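Long-range contact in alkane monooxygenase (Geobacillus thermodenitrificans, PDB 3B9O), which belongs to the flavin-dependent, luciferase-like monooxygenases, is built on a TIM-barrel fold and carries flavin mononucleotide in its pocket: residues A[23-28]-A[297-302]. Numbering follows the deposited sequence.
Sequences WRHPEN and NSFQKY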
# COMPACT_ATOMS: atom_id res chain seq x y z
N TRP A 23 1.34 -12.66 -17.08
CA TRP A 23 2.27 -11.90 -17.95
C TRP A 23 2.20 -12.41 -19.39
O TRP A 23 2.39 -11.64 -20.35
CB TRP A 23 3.71 -11.97 -17.41
CG TRP A 23 4.35 -13.32 -17.44
CD1 TRP A 23 4.37 -14.24 -16.41
CD2 TRP A 23 5.11 -13.92 -18.52
NE1 TRP A 23 5.10 -15.35 -16.77
CE2 TRP A 23 5.58 -15.18 -18.06
CE3 TRP A 23 5.46 -13.50 -19.82
CZ2 TRP A 23 6.35 -16.04 -18.87
CZ3 TRP A 23 6.25 -14.35 -20.62
CH2 TRP A 23 6.65 -15.61 -20.14
N ARG A 24 1.87 -13.70 -19.54
CA ARG A 24 1.65 -14.34 -20.85
C ARG A 24 0.42 -13.91 -21.65
O ARG A 24 0.37 -14.09 -22.87
CB ARG A 24 1.61 -15.85 -20.67
CG ARG A 24 2.89 -16.43 -20.07
CD ARG A 24 2.71 -17.92 -19.73
NE ARG A 24 1.78 -18.17 -18.60
CZ ARG A 24 1.21 -19.35 -18.34
NH1 ARG A 24 1.43 -20.38 -19.16
NH2 ARG A 24 0.42 -19.50 -17.29
N HIS A 25 -0.58 -13.38 -20.98
CA HIS A 25 -1.81 -12.98 -21.65
C HIS A 25 -1.53 -11.95 -22.78
O HIS A 25 -0.78 -11.00 -22.58
CB HIS A 25 -2.81 -12.44 -20.63
CG HIS A 25 -4.17 -12.21 -21.19
ND1 HIS A 25 -5.21 -13.10 -21.00
CD2 HIS A 25 -4.66 -11.22 -21.97
CE1 HIS A 25 -6.29 -12.64 -21.61
NE2 HIS A 25 -5.98 -11.50 -22.20
N PRO A 26 -2.13 -12.16 -23.97
CA PRO A 26 -1.73 -11.36 -25.11
C PRO A 26 -2.04 -9.87 -24.96
O PRO A 26 -1.53 -9.06 -25.73
CB PRO A 26 -2.56 -11.94 -26.27
CG PRO A 26 -3.11 -13.19 -25.79
CD PRO A 26 -3.19 -13.12 -24.31
N GLU A 27 -2.87 -9.53 -23.97
CA GLU A 27 -3.29 -8.15 -23.80
C GLU A 27 -2.45 -7.42 -22.74
O GLU A 27 -2.57 -6.22 -22.60
CB GLU A 27 -4.79 -8.08 -23.46
CG GLU A 27 -5.74 -8.40 -24.63
CD GLU A 27 -5.66 -7.39 -25.78
OE1 GLU A 27 -5.18 -7.78 -26.87
OE2 GLU A 27 -6.07 -6.22 -25.60
N ASN A 28 -1.57 -8.14 -22.06
CA ASN A 28 -0.90 -7.65 -20.87
C ASN A 28 0.32 -6.80 -21.19
O ASN A 28 0.88 -6.88 -22.28
CB ASN A 28 -0.49 -8.86 -19.99
CG ASN A 28 -0.60 -8.58 -18.50
OD1 ASN A 28 -0.61 -9.50 -17.66
ND2 ASN A 28 -0.68 -7.32 -18.17
N ASN A 297 -12.77 -16.56 -17.91
CA ASN A 297 -12.36 -17.86 -18.45
C ASN A 297 -10.99 -17.73 -19.17
O ASN A 297 -10.15 -18.64 -19.11
CB ASN A 297 -13.46 -18.44 -19.36
CG ASN A 297 -14.60 -18.91 -18.60
N SER A 298 -10.76 -16.57 -19.80
CA SER A 298 -9.48 -16.24 -20.43
C SER A 298 -8.32 -16.14 -19.44
O SER A 298 -7.23 -16.69 -19.70
CB SER A 298 -9.60 -14.94 -21.23
OG SER A 298 -8.42 -14.73 -22.00
N PHE A 299 -8.56 -15.47 -18.31
CA PHE A 299 -7.52 -15.29 -17.29
C PHE A 299 -7.22 -16.59 -16.59
O PHE A 299 -6.09 -16.85 -16.21
CB PHE A 299 -7.91 -14.25 -16.23
CG PHE A 299 -8.19 -12.86 -16.78
CD1 PHE A 299 -9.02 -12.00 -16.08
CD2 PHE A 299 -7.65 -12.43 -17.99
CE1 PHE A 299 -9.28 -10.72 -16.56
CE2 PHE A 299 -7.91 -11.16 -18.48
CZ PHE A 299 -8.72 -10.29 -17.76
N GLN A 300 -8.25 -17.42 -16.42
CA GLN A 300 -8.10 -18.69 -15.74
C GLN A 300 -7.12 -19.59 -16.48
O GLN A 300 -6.29 -20.23 -15.82
CB GLN A 300 -9.46 -19.37 -15.54
CG GLN A 300 -9.40 -20.72 -14.83
CD GLN A 300 -8.71 -20.68 -13.47
OE1 GLN A 300 -9.15 -19.97 -12.56
NE2 GLN A 300 -7.62 -21.45 -13.33
N LYS A 301 -7.19 -19.60 -17.81
CA LYS A 301 -6.25 -20.33 -18.69
C LYS A 301 -4.76 -20.03 -18.39
O LYS A 301 -3.89 -20.92 -18.44
CB LYS A 301 -6.58 -20.00 -20.15
CG LYS A 301 -5.56 -20.40 -21.19
CD LYS A 301 -5.97 -19.89 -22.59
CE LYS A 301 -4.91 -20.24 -23.65
NZ LYS A 301 -5.48 -19.98 -25.03
N TYR A 302 -4.46 -18.77 -18.06
CA TYR A 302 -3.09 -18.30 -17.76
C TYR A 302 -2.66 -18.35 -16.29
O TYR A 302 -1.49 -18.11 -16.01
CB TYR A 302 -2.88 -16.86 -18.28
CG TYR A 302 -2.98 -16.79 -19.77
CD1 TYR A 302 -4.20 -16.51 -20.38
CD2 TYR A 302 -1.88 -17.04 -20.59
CE1 TYR A 302 -4.32 -16.46 -21.76
CE2 TYR A 302 -1.99 -17.02 -22.00
CZ TYR A 302 -3.20 -16.71 -22.56
OH TYR A 302 -3.34 -16.65 -23.91
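His25 carries the tight part of this contact: its imidazole reaches from the loop between Phe299 and Tyr302, about one helical turn apart on 297-302. CG is anti to the backbone N (chi1 -171°), beside the carbonyl carbon, and Pro26 CD lies over one face of the imidazole; the side chain crosses that of Tyr302 at about a right angle. Its ND1 edge meets the Tyr302 face, 3.6 Å from CE1, in an offset edge-to-face pair with the planes at 64°. The imidazole in turn offers a face to the rim of Phe299, whose CE2 comes within 3.8 Å of His25 CE1; Phe299 also touches Leu22, Leu344 and Val381. Close to the imidazole plane, Ser298 OG approaches His25 CE1 at 3.0 Å. The backbone joins in too: His25 CA sits over the centre of the Tyr302 ring, 4.0 Å from the centroid, a CH-pi contact. In the barrel of this luciferase-like family, the loop after strand 6-12 is thereby packed on helix 289-302, which follows strand 276-285. A type I turn from His25 to Asn28 then carries the loop off the helix, and Pro26 CD brushes Tyr302 OH at 3.6 Å. Toward solvent things are looser. Arg24 lays CB against Tyr302 CD2 (3.7 Å), and its chain bends at chi3. From there NH2 gives the Tyr302 carbonyl O a short but poorly aligned hydrogen bond, 2.7 Å at 127°, weak for that reason, while NE is bonded back to Gly21 O.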